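Local coordinates for protein probable glutaminase ybaS (Escherichia coli, PDB 1U60) that catalyses the hydrolysis of L-glutamine to L-glutamate and ammonium, as a glutaminase of the beta-lactamase-like clan, at residues 19-24 against 288-293; 66-71 against 193-198; 112-117 against 235-240; 241-246 against 258-263; 276-281 against 294-299. All blocks are in the same frame, centred on the assembly; numbering follows the deposited sequence.

From the N terminus, the loop 19-24 behind helix 4-18 meets the start of helix 290-303 in interaction 1, closing a loop of 263 residues inside which interactions 2, 3 and 4 are nested. Interaction 2 brings the start of helix 68-80 to the end of helix 185-195. Interaction 3 crosses it along the chain, joining 112-117 to helix 231-241. Interaction 4 follows in series, closing a short loop from 241-246 to the edge strand 258-260. Interaction 5 crosses interaction 1, laying helix 290-303 on strand 274-279. K69 and Y244 tie interactions 2, 3 and 4 together at the predicted substrate site; N288 links interactions 1 and 4.

Interaction 1: residues 19-24 against 288-293; sequences HSLNGG and NSVRGQ
The polar part of this contact is the grip of R291 on one backbone carbonyl. NE makes the firm bond, to L21 O at 2.7 Å, 153° at the hydrogen, arriving in the carbonyl plane on a lone pair while the oxygen lies near the guanidinium plane. NH2 adds a weak second bond to L21 O at 3.2 Å, and together with the bonds of NH1 to S280 and G38 these hold the rotation of the group. The chain reaches there because CG sits anti to the carbonyl carbon (chi1 -64°) and the rest runs extended to NE. H19 O lies over a face of the guanidinium and rests 3.1 Å from R291 CD.

The apolar part belongs to V290, which points at the loop. Its CG1 meets L21 CD2 at 4.1 Å, the two side chains crossing at about a right angle, and its CG2 lies 3.6 Å from G23 O. G24 CA lies 4.0 Å from V290 CG2, so the glycine backbone itself packs on the methyl.

A third set of bonds shapes the helix start. S289 is the N-cap, its OG accepting from G292 N at 3.0 Å, and Q293 NE2 donates to S289 O from above the carbonyl plane.

The loop after helix 4-18 thus lies at the surface against the first turn of helix 290-303, and S280, which R291 NH1 reaches, follows strand 274-279.

Interaction 2: residues 66-71 against 193-198; sequences SISKVC and TRQCST
S68 and Q195 face each other across the gap, each pointing at the other segment and each with its first torsion in the crowded position between backbone N and carbonyl carbon. For S68 (chi1 70°) this brings OG alongside the glutamine; for Q195 (chi1 83°) it swings CG toward the serine, and the chain then runs extended to its amide. The result is close flank contact: S68 OG is 3.3 Å from Q195 CG, and S68 CB sits 3.1 Å from Q195 O. S68 OG also lies 3.1 Å from Q195 OE1, but its one proton has a rival acceptor in E65 O, so that bond is not settled. C196 turns SG anti to its own carbonyl carbon, which sets the sulfur 3.6 Å from S68 OG and 4.3 Å from S66 N.

K69, next along the helix, points away, and its NZ bonds Y244 OH, L115 O and N117 OD1. S66 likewise turns OG to Y244. The contact borders the predicted substrate site, to which S66 belongs, and joins the start of helix 68-80 to the end of helix 185-195, with helix 132-147 packed against S68 and Q195 and helix 202-213 against I67 and C71.

Interaction 3: residues 112-117 against 235-240; sequences LSPLVN and LAEMMM
An ST turn combined with a type I beta turn shapes the loop that packs here on helix 231-241. S113 OG accepts from L115 N at 3.0 Å, 157° at the hydrogen, and the beta turn runs from S113 to V116, the N-cap of helix 117-126. P114 and L115 are thereby presented to the helix from adjacent turn positions.

The packing is carried by these two residues. The P114 ring crosses the E237 side chain at about a right angle, with P114 CD 3.3 Å from E237 OE1 and P114 CG 3.4 Å from E237 OE2, so the CG-CD bond of P114 lies over a face of the E237 carboxylate. E237 reaches this position because its chain is bent at chi2 (-81°), folding the carboxylate back beside the loop. L115 uses one branch: CD1 lies 3.4 Å from E237 O and 4.0 Å from M238 CG.

Beyond the contact, L115 O and N117 OD1 both bond K69 NZ, which ties the turn to the predicted substrate site, to which N117 itself belongs. On the other side of the helix L235 and M239 pack on F308 of the second subunit, while Y252 of that subunit touches E237.

No direct hydrogen bond joins the two segments; water does it. One water accepts from S113 OG at 2.7 Å and donates to both E237 O, at 2.9 Å, and E237 OE1, at 2.7 Å.

Interaction 4: residues 241-246 against 258-263; sequences EGLYGR and GKSGVG
This contact forms part of the predicted substrate site of a beta-lactamase-like fold: a type I beta turn, E241 to Y244, lies against the edge strand 258-260 of the five-stranded antiparallel sheet. Y244 and V262 are both predicted to bind substrate.

The backbone link is tight, with G242 CA and K259 CA 4.2 Å apart. S260 N donates to G242 O at 3.1 Å, coming from above the carbonyl plane, while G242 CA makes a CA-H...O contact of 3.3 Å with G258 O and K259 CA makes one with G242 O.

K259 points away from the turn at its CB, then doubles back through bends at chi2 (78°) and chi4 (78°), carrying NZ across to the other segment. Four oxygens of this contact surround K259 NZ, one more than it has protons, so the bonds must be shared: Y244 OH at 2.8 Å, S260 O at 2.7 Å, a water bound to E241 O, and G242 O, the longest at 3.2 Å. Y244 OH also has K69 NZ as a donor and S66 OG as a partner; two lysine amines beside the hydroxyl, if charged, would probably lower its pKa. S260 OG lies at the tyrosine ring edge, with its polar partner N288.

L243 adds the apolar part by laying its CD1 on the strand backbone, 3.7 Å from K259 N.

Interaction 5: residues 276-281 against 294-299; sequences IAAFSP and KMVASV. With EDO (1,2-ethanediol), chain E.
Strand 276-279 lies nearly antiparallel to helix 294-299, the two axes at 153° and 7.4 Å apart at their closest, and the side chains that meet in the seam are all apolar. Its tight part is at V296 and A278. V296 sets CG2 anti to the carbonyl carbon, beside the backbone N, and this methyl presses into the strand, 3.5 Å from A278 N and 3.6 Å from A278 CB. The small alanine lets the helix come this near. A278 CB also meets M295 CB at 4.0 Å.

I276, two residues back and on the same strand face, mainly uses CG2, which, anti to its own backbone N, rests between V296 CG1 at 4.0 Å and V299 CB at 3.9 Å; its CD1 also lies against V299 CG1. It crosses V296 obliquely and slides past V299 in the opposite direction. M295 reaches the far end through a bend at chi3 (-74°) that brings CE 3.9 Å from F279 O. A277 and F279 point away, F279 stacking on F62, while F18 and A14 of helix 4-18 pack on M295 and V299.

The loose side begins one residue before M295. K294 is exposed and points away from the strand; its chain, bent at chi2 and chi4, ends with NZ bonded at 3.2 Å to O2 of an ethanediol, probably from the crystallisation liquor. K294 is known to be acetylated on NZ, though unmodified here. No hydrogen bond crosses between the two segments, and the contact rests on van der Waals packing; acetylation of K294 would probably leave the apolar seam untouched.

Interaction 1: residues 19-24 against 288-293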
# COMPACT_ATOMS: atom_id res chain seq x y z
N HIS A 19 13.10 -13.78 -20.22
CA HIS A 19 14.07 -14.61 -19.46
C HIS A 19 15.53 -14.17 -19.68
O HIS A 19 16.39 -14.42 -18.82
CB HIS A 19 13.96 -16.13 -19.72
CG HIS A 19 14.45 -16.56 -21.06
ND1 HIS A 19 15.77 -16.42 -21.45
CD2 HIS A 19 13.82 -17.14 -22.10
CE1 HIS A 19 15.91 -16.86 -22.69
NE2 HIS A 19 14.74 -17.31 -23.10
N SER A 20 15.79 -13.57 -20.84
CA SER A 20 17.16 -13.19 -21.24
C SER A 20 17.36 -11.67 -21.25
O SER A 20 18.34 -11.16 -21.80
CB SER A 20 17.44 -13.72 -22.63
OG SER A 20 16.65 -13.02 -23.57
N LEU A 21 16.43 -10.96 -20.63
CA LEU A 21 16.46 -9.51 -20.58
C LEU A 21 17.70 -9.05 -19.80
O LEU A 21 17.90 -9.49 -18.69
CB LEU A 21 15.19 -9.02 -19.90
CG LEU A 21 14.87 -7.54 -19.94
CD1 LEU A 21 14.27 -7.21 -21.32
CD2 LEU A 21 13.93 -7.18 -18.76
N ASN A 22 18.53 -8.20 -20.39
CA ASN A 22 19.74 -7.71 -19.72
C ASN A 22 19.38 -6.62 -18.73
O ASN A 22 18.31 -6.01 -18.81
CB ASN A 22 20.79 -7.16 -20.74
CG ASN A 22 21.64 -8.25 -21.37
OD1 ASN A 22 22.18 -8.07 -22.47
ND2 ASN A 22 21.79 -9.38 -20.68
N GLY A 23 20.28 -6.38 -17.78
CA GLY A 23 20.17 -5.24 -16.90
C GLY A 23 20.27 -5.71 -15.45
O GLY A 23 19.89 -6.86 -15.11
N GLY A 24 20.79 -4.84 -14.59
CA GLY A 24 21.00 -5.17 -13.19
C GLY A 24 22.27 -5.96 -12.91
O GLY A 24 23.04 -6.25 -13.81
N ASN A 288 15.72 -5.42 -6.31
CA ASN A 288 14.65 -6.23 -6.86
C ASN A 288 15.05 -6.83 -8.20
O ASN A 288 15.48 -6.11 -9.11
CB ASN A 288 13.39 -5.39 -7.01
CG ASN A 288 12.95 -4.75 -5.69
OD1 ASN A 288 13.08 -5.35 -4.61
ND2 ASN A 288 12.46 -3.49 -5.76
N SER A 289 14.83 -8.13 -8.35
CA SER A 289 15.24 -8.83 -9.59
C SER A 289 14.66 -8.14 -10.82
O SER A 289 13.43 -7.94 -10.91
CB SER A 289 14.71 -10.28 -9.58
OG SER A 289 15.05 -10.97 -10.78
N VAL A 290 15.52 -7.79 -11.77
CA VAL A 290 15.04 -7.16 -13.00
C VAL A 290 14.07 -8.04 -13.77
O VAL A 290 12.94 -7.62 -14.08
CB VAL A 290 16.24 -6.68 -13.94
CG1 VAL A 290 15.73 -6.12 -15.28
CG2 VAL A 290 17.08 -5.71 -13.19
N ARG A 291 14.49 -9.26 -14.09
CA ARG A 291 13.67 -10.17 -14.85
C ARG A 291 12.52 -10.74 -13.99
O ARG A 291 11.44 -10.98 -14.49
CB ARG A 291 14.49 -11.35 -15.40
CG ARG A 291 15.57 -11.00 -16.41
CD ARG A 291 16.50 -12.21 -16.64
NE ARG A 291 17.72 -11.80 -17.32
CZ ARG A 291 18.91 -12.27 -17.04
NH1 ARG A 291 19.06 -13.21 -16.11
NH2 ARG A 291 19.94 -11.82 -17.73
N GLY A 292 12.81 -10.99 -12.71
CA GLY A 292 11.84 -11.59 -11.81
C GLY A 292 10.59 -10.69 -11.79
O GLY A 292 9.46 -11.17 -11.82
N GLN A 293 10.80 -9.37 -11.67
CA GLN A 293 9.70 -8.42 -11.59
C GLN A 293 8.87 -8.47 -12.84
O GLN A 293 7.65 -8.52 -12.79
CB GLN A 293 10.21 -6.98 -11.42
CG GLN A 293 10.56 -6.66 -10.01
CD GLN A 293 11.25 -5.31 -9.85
OE1 GLN A 293 10.64 -4.35 -9.32
NE2 GLN A 293 12.53 -5.22 -10.29

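Interaction 2: residues 66-71 against 193-198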
# COMPACT_ATOMS: atom_id res chain seq x y z
N SER A 66 15.57 -11.81 2.15
CA SER A 66 14.57 -11.05 2.90
C SER A 66 13.15 -11.54 2.60
O SER A 66 12.18 -11.14 3.26
CB SER A 66 14.71 -9.54 2.69
OG SER A 66 14.39 -9.30 1.40
N ILE A 67 12.96 -12.46 1.67
CA ILE A 67 11.63 -13.05 1.57
C ILE A 67 11.25 -13.77 2.86
O ILE A 67 10.04 -13.90 3.19
CB ILE A 67 11.49 -13.96 0.28
CG1 ILE A 67 11.71 -13.13 -1.01
CG2 ILE A 67 10.14 -14.61 0.26
CD1 ILE A 67 11.89 -13.95 -2.23
N SER A 68 12.26 -14.25 3.61
CA SER A 68 12.06 -14.83 4.93
C SER A 68 11.23 -13.93 5.88
O SER A 68 10.55 -14.46 6.77
CB SER A 68 13.41 -15.10 5.57
OG SER A 68 14.06 -13.90 5.91
N LYS A 69 11.23 -12.61 5.65
CA LYS A 69 10.48 -11.65 6.48
C LYS A 69 8.98 -11.98 6.49
O LYS A 69 8.30 -11.81 7.51
CB LYS A 69 10.72 -10.21 6.05
CG LYS A 69 12.19 -9.81 6.06
CD LYS A 69 12.34 -8.39 5.47
CE LYS A 69 13.76 -7.85 5.62
NZ LYS A 69 13.86 -6.58 4.79
N VAL A 70 8.49 -12.52 5.37
CA VAL A 70 7.05 -12.80 5.25
C VAL A 70 6.75 -14.00 6.16
O VAL A 70 5.71 -14.03 6.85
CB VAL A 70 6.66 -13.08 3.78
CG1 VAL A 70 5.24 -13.62 3.69
CG2 VAL A 70 6.85 -11.85 2.94
N CYS A 71 7.63 -15.00 6.14
CA CYS A 71 7.37 -16.21 6.92
C CYS A 71 7.42 -15.95 8.43
O CYS A 71 6.62 -16.47 9.19
CB CYS A 71 8.36 -17.32 6.59
SG CYS A 71 8.51 -17.71 4.80
N THR A 193 19.62 -13.73 10.63
CA THR A 193 20.62 -14.13 9.63
C THR A 193 20.39 -15.54 9.08
O THR A 193 20.40 -15.75 7.87
CB THR A 193 22.01 -14.01 10.24
OG1 THR A 193 22.19 -12.65 10.68
CG2 THR A 193 23.08 -14.25 9.22
N ARG A 194 20.10 -16.47 9.98
CA ARG A 194 19.75 -17.85 9.60
C ARG A 194 18.55 -17.89 8.70
O ARG A 194 18.57 -18.60 7.69
CB ARG A 194 19.48 -18.74 10.82
CG ARG A 194 20.67 -18.91 11.75
CD ARG A 194 20.39 -19.90 12.86
NE ARG A 194 21.13 -19.67 14.10
CZ ARG A 194 21.08 -20.50 15.16
NH1 ARG A 194 20.37 -21.62 15.11
NH2 ARG A 194 21.75 -20.22 16.26
N GLN A 195 17.49 -17.17 9.05
CA GLN A 195 16.23 -17.27 8.31
C GLN A 195 16.38 -16.79 6.87
O GLN A 195 15.69 -17.24 5.94
CB GLN A 195 15.10 -16.57 9.03
CG GLN A 195 15.02 -15.07 8.80
CD GLN A 195 13.85 -14.42 9.44
OE1 GLN A 195 13.21 -13.50 8.83
NE2 GLN A 195 13.56 -14.80 10.63
N CYS A 196 17.34 -15.88 6.66
CA CYS A 196 17.68 -15.38 5.34
C CYS A 196 18.55 -16.33 4.50
O CYS A 196 18.69 -16.13 3.29
CB CYS A 196 18.43 -14.06 5.47
SG CYS A 196 17.39 -12.66 5.97
N SER A 197 19.08 -17.36 5.15
CA SER A 197 20.11 -18.21 4.59
C SER A 197 19.61 -19.58 4.17
O SER A 197 20.41 -20.42 3.83
CB SER A 197 21.31 -18.34 5.58
OG SER A 197 21.88 -17.06 5.86
N THR A 198 18.31 -19.81 4.14
CA THR A 198 17.76 -21.03 3.54
C THR A 198 17.67 -20.89 2.02
O THR A 198 17.71 -19.77 1.48
CB THR A 198 16.39 -21.31 4.15
OG1 THR A 198 15.54 -20.18 3.88
CG2 THR A 198 16.46 -21.49 5.65

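Interaction 3: residues 112-117 against 235-240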
# COMPACT_ATOMS: atom_id res chain seq x y z
N LEU A 112 8.50 0.47 12.37
CA LEU A 112 7.40 0.72 11.45
C LEU A 112 6.88 -0.41 10.65
O LEU A 112 5.66 -0.56 10.57
CB LEU A 112 7.69 1.88 10.47
CG LEU A 112 7.56 3.35 10.92
CD1 LEU A 112 7.00 4.34 9.82
CD2 LEU A 112 7.10 3.59 12.28
N SER A 113 7.75 -1.21 10.02
CA SER A 113 7.30 -2.31 9.14
C SER A 113 8.09 -3.58 9.45
O SER A 113 9.32 -3.51 9.52
CB SER A 113 7.51 -1.98 7.65
OG SER A 113 7.31 -3.15 6.83
N PRO A 114 7.42 -4.73 9.56
CA PRO A 114 8.14 -6.03 9.70
C PRO A 114 8.91 -6.42 8.46
O PRO A 114 9.63 -7.39 8.49
CB PRO A 114 7.03 -7.07 9.88
CG PRO A 114 5.72 -6.35 9.69
CD PRO A 114 5.95 -4.88 9.60
N LEU A 115 8.75 -5.67 7.38
CA LEU A 115 9.42 -5.98 6.12
C LEU A 115 10.64 -5.14 5.77
O LEU A 115 11.21 -5.38 4.74
CB LEU A 115 8.42 -6.05 4.96
CG LEU A 115 7.20 -6.91 5.16
CD1 LEU A 115 6.34 -6.97 3.89
CD2 LEU A 115 7.56 -8.37 5.61
N VAL A 116 11.00 -4.13 6.58
CA VAL A 116 12.33 -3.56 6.47
C VAL A 116 13.25 -4.32 7.45
O VAL A 116 12.76 -5.05 8.28
CB VAL A 116 12.37 -2.06 6.69
CG1 VAL A 116 11.44 -1.38 5.66
CG2 VAL A 116 12.04 -1.70 8.14
N ASN A 117 14.55 -4.21 7.29
CA ASN A 117 15.44 -5.06 8.11
C ASN A 117 15.20 -4.88 9.64
O ASN A 117 15.17 -5.82 10.40
CB ASN A 117 16.91 -4.78 7.79
CG ASN A 117 17.40 -5.47 6.53
OD1 ASN A 117 16.65 -5.77 5.60
ND2 ASN A 117 18.74 -5.64 6.45
N LEU A 235 -0.54 -9.78 3.85
CA LEU A 235 -0.64 -9.18 2.52
C LEU A 235 -0.65 -7.65 2.53
O LEU A 235 -0.07 -7.03 1.63
CB LEU A 235 -1.90 -9.71 1.81
CG LEU A 235 -1.95 -11.24 1.56
CD1 LEU A 235 -3.12 -11.63 0.75
CD2 LEU A 235 -0.65 -11.77 0.90
N ALA A 236 -1.27 -7.05 3.55
CA ALA A 236 -1.26 -5.60 3.69
C ALA A 236 0.17 -5.12 3.89
O ALA A 236 0.62 -4.16 3.23
CB ALA A 236 -2.11 -5.15 4.84
N GLU A 237 0.91 -5.80 4.77
CA GLU A 237 2.29 -5.42 5.01
C GLU A 237 3.12 -5.53 3.73
O GLU A 237 3.94 -4.62 3.44
CB GLU A 237 2.91 -6.29 6.12
CG GLU A 237 2.30 -6.12 7.55
CD GLU A 237 2.75 -4.96 8.38
OE1 GLU A 237 3.29 -3.94 7.84
OE2 GLU A 237 2.53 -5.06 9.65
N MET A 238 2.91 -6.60 2.97
CA MET A 238 3.57 -6.79 1.69
C MET A 238 3.21 -5.63 0.72
O MET A 238 4.11 -5.09 0.07
CB MET A 238 3.20 -8.12 1.07
CG MET A 238 3.89 -9.33 1.78
SD MET A 238 3.17 -10.92 1.34
CE MET A 238 3.64 -11.06 -0.38
N MET A 239 1.94 -5.26 0.63
CA MET A 239 1.56 -4.20 -0.31
C MET A 239 2.31 -2.92 0.06
O MET A 239 2.69 -2.17 -0.83
CB MET A 239 0.05 -3.93 -0.30
CG MET A 239 -0.45 -2.97 -1.41
SD MET A 239 -0.42 -3.56 -3.02
CE MET A 239 -1.37 -4.86 -2.96
N MET A 240 2.51 -2.67 1.36
CA MET A 240 3.07 -1.38 1.74
C MET A 240 4.60 -1.30 1.57
O MET A 240 5.13 -0.24 1.31
CB MET A 240 2.67 -1.03 3.16
CG MET A 240 1.18 -1.01 3.41
SD MET A 240 0.15 0.04 2.40
CE MET A 240 0.95 1.68 2.72
O HOH W 1 4.86 -3.14 5.79

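Interaction 4: residues 241-246 against 258-263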
# COMPACT_ATOMS: atom_id res chain seq x y z
N GLU A 241 5.29 -2.41 1.70
CA GLU A 241 6.76 -2.38 1.83
C GLU A 241 7.53 -3.55 1.20
O GLU A 241 8.75 -3.55 1.25
CB GLU A 241 7.06 -2.35 3.34
CG GLU A 241 8.46 -2.10 3.79
CD GLU A 241 9.00 -0.73 3.36
OE1 GLU A 241 8.41 0.30 3.78
OE2 GLU A 241 10.03 -0.68 2.67
N GLY A 242 6.84 -4.52 0.61
CA GLY A 242 7.47 -5.77 0.18
C GLY A 242 8.54 -5.64 -0.89
O GLY A 242 9.39 -6.51 -1.02
N LEU A 243 8.45 -4.59 -1.71
CA LEU A 243 9.51 -4.26 -2.70
C LEU A 243 10.29 -3.00 -2.32
O LEU A 243 10.81 -2.28 -3.20
CB LEU A 243 8.92 -4.17 -4.11
CG LEU A 243 8.82 -5.56 -4.76
CD1 LEU A 243 7.56 -6.31 -4.31
CD2 LEU A 243 8.85 -5.45 -6.23
N TYR A 244 10.31 -2.70 -1.02
CA TYR A 244 11.10 -1.60 -0.46
C TYR A 244 10.57 -0.27 -1.02
O TYR A 244 9.35 -0.05 -1.04
CB TYR A 244 12.61 -1.85 -0.60
CG TYR A 244 12.95 -3.16 0.12
CD1 TYR A 244 13.00 -3.19 1.49
CD2 TYR A 244 13.01 -4.37 -0.57
CE1 TYR A 244 13.23 -4.40 2.19
CE2 TYR A 244 13.22 -5.57 0.11
CZ TYR A 244 13.30 -5.57 1.50
OH TYR A 244 13.51 -6.78 2.14
N GLY A 245 11.47 0.60 -1.46
CA GLY A 245 11.08 1.91 -1.96
C GLY A 245 10.31 1.88 -3.27
O GLY A 245 9.88 2.91 -3.75
N ARG A 246 10.21 0.71 -3.88
CA ARG A 246 9.44 0.56 -5.13
C ARG A 246 8.15 -0.19 -4.95
O ARG A 246 7.55 -0.68 -5.89
CB ARG A 246 10.27 -0.18 -6.19
CG ARG A 246 11.57 0.52 -6.50
CD ARG A 246 11.53 1.25 -7.79
NE ARG A 246 11.41 2.67 -7.61
CZ ARG A 246 11.20 3.52 -8.62
NH1 ARG A 246 11.11 3.06 -9.87
NH2 ARG A 246 11.05 4.80 -8.39
N GLY A 258 3.29 -8.16 -2.90
CA GLY A 258 4.50 -8.84 -3.35
C GLY A 258 5.63 -8.73 -2.34
O GLY A 258 5.56 -8.03 -1.34
N LYS A 259 6.69 -9.46 -2.65
CA LYS A 259 7.92 -9.43 -1.86
C LYS A 259 9.10 -9.81 -2.71
O LYS A 259 9.03 -10.77 -3.48
CB LYS A 259 7.82 -10.39 -0.68
CG LYS A 259 8.98 -10.36 0.30
CD LYS A 259 8.93 -9.19 1.26
CE LYS A 259 10.26 -8.84 1.91
NZ LYS A 259 11.23 -8.08 1.05
N SER A 260 10.20 -9.11 -2.52
CA SER A 260 11.44 -9.43 -3.18
C SER A 260 12.49 -9.87 -2.15
O SER A 260 12.35 -9.60 -0.90
CB SER A 260 11.98 -8.21 -3.87
OG SER A 260 12.37 -7.25 -2.90
N GLY A 261 13.54 -10.52 -2.66
CA GLY A 261 14.75 -10.85 -1.88
C GLY A 261 16.00 -10.73 -2.75
O GLY A 261 15.91 -10.82 -3.95
N VAL A 262 17.17 -10.59 -2.13
CA VAL A 262 18.43 -10.39 -2.91
C VAL A 262 18.99 -11.66 -3.58
O VAL A 262 19.91 -11.58 -4.39
CB VAL A 262 19.55 -9.66 -2.07
CG1 VAL A 262 19.06 -8.28 -1.66
CG2 VAL A 262 20.01 -10.47 -0.89
N GLY A 263 18.39 -12.82 -3.28
CA GLY A 263 18.60 -14.03 -4.06
C GLY A 263 18.03 -13.96 -5.44
O GLY A 263 18.35 -14.83 -6.25
O HOH W 2 10.14 -5.76 2.06

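Interaction 5: residues 276-281 against 294-299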
# COMPACT_ATOMS: atom_id res chain seq x y z
N ILE A 276 2.22 -16.44 -7.52
CA ILE A 276 3.03 -16.28 -8.71
C ILE A 276 4.41 -15.91 -8.24
O ILE A 276 4.61 -15.00 -7.43
CB ILE A 276 2.50 -15.16 -9.65
CG1 ILE A 276 1.02 -15.31 -9.91
CG2 ILE A 276 3.36 -15.05 -10.98
CD1 ILE A 276 0.35 -14.04 -10.58
N ALA A 277 5.40 -16.59 -8.76
CA ALA A 277 6.77 -16.26 -8.38
C ALA A 277 7.69 -16.30 -9.57
O ALA A 277 7.44 -16.99 -10.56
CB ALA A 277 7.26 -17.17 -7.32
N ALA A 278 8.79 -15.60 -9.44
CA ALA A 278 9.89 -15.73 -10.42
C ALA A 278 11.21 -15.53 -9.77
O ALA A 278 11.30 -15.07 -8.65
CB ALA A 278 9.69 -14.70 -11.53
N PHE A 279 12.29 -15.86 -10.51
CA PHE A 279 13.62 -15.73 -10.05
C PHE A 279 14.53 -15.39 -11.20
O PHE A 279 14.43 -15.97 -12.29
CB PHE A 279 14.03 -17.06 -9.39
CG PHE A 279 15.49 -17.36 -9.43
CD1 PHE A 279 16.38 -16.66 -8.65
CD2 PHE A 279 15.95 -18.44 -10.19
CE1 PHE A 279 17.72 -16.96 -8.68
CE2 PHE A 279 17.28 -18.78 -10.21
CZ PHE A 279 18.18 -18.05 -9.45
N SER A 280 15.40 -14.41 -10.93
CA SER A 280 16.64 -14.27 -11.66
C SER A 280 17.64 -13.44 -10.86
O SER A 280 17.24 -12.38 -10.29
CB SER A 280 16.41 -13.63 -13.02
OG SER A 280 17.60 -13.83 -13.83
N PRO A 281 18.91 -13.86 -10.77
CA PRO A 281 19.85 -13.17 -9.88
C PRO A 281 20.09 -11.67 -10.10
O PRO A 281 20.30 -11.02 -9.09
CB PRO A 281 21.16 -13.98 -10.08
CG PRO A 281 20.68 -15.40 -10.50
CD PRO A 281 19.50 -15.10 -11.34
N LYS A 294 9.56 -8.45 -13.98
CA LYS A 294 8.89 -8.40 -15.28
C LYS A 294 8.13 -9.70 -15.54
O LYS A 294 7.03 -9.66 -16.04
CB LYS A 294 9.91 -8.07 -16.41
CG LYS A 294 10.36 -6.61 -16.37
CD LYS A 294 9.28 -5.56 -16.81
CE LYS A 294 9.60 -4.13 -16.23
NZ LYS A 294 10.11 -3.15 -17.24
N MET A 295 8.69 -10.84 -15.17
CA MET A 295 8.03 -12.10 -15.44
C MET A 295 6.75 -12.25 -14.56
O MET A 295 5.73 -12.71 -15.03
CB MET A 295 8.99 -13.29 -15.24
CG MET A 295 9.98 -13.39 -16.41
SD MET A 295 11.01 -14.90 -16.26
CE MET A 295 12.03 -14.52 -15.07
N VAL A 296 6.82 -11.88 -13.27
CA VAL A 296 5.64 -11.93 -12.41
C VAL A 296 4.57 -10.94 -12.90
O VAL A 296 3.39 -11.31 -12.99
CB VAL A 296 5.99 -11.66 -10.95
CG1 VAL A 296 4.75 -11.44 -10.13
CG2 VAL A 296 6.84 -12.86 -10.34
N ALA A 297 4.98 -9.71 -13.19
CA ALA A 297 4.05 -8.72 -13.72
C ALA A 297 3.38 -9.21 -14.99
O ALA A 297 2.20 -9.01 -15.21
CB ALA A 297 4.78 -7.39 -13.97
N SER A 298 4.17 -9.86 -15.86
CA SER A 298 3.63 -10.37 -17.11
C SER A 298 2.52 -11.41 -16.90
O SER A 298 1.45 -11.34 -17.47
CB SER A 298 4.75 -10.97 -17.97
OG SER A 298 4.16 -11.53 -19.16
N VAL A 299 2.75 -12.39 -16.01
CA VAL A 299 1.76 -13.39 -15.73
C VAL A 299 0.48 -12.71 -15.22
O VAL A 299 -0.64 -13.00 -15.68
CB VAL A 299 2.29 -14.43 -14.73
CG1 VAL A 299 1.16 -15.43 -14.27
CG2 VAL A 299 3.46 -15.23 -15.31
C1 EDO E . 12.76 -0.83 -15.30
O1 EDO E . 13.96 -0.09 -15.12
C2 EDO E . 11.57 -0.02 -14.82
O2 EDO E . 10.42 -0.75 -15.19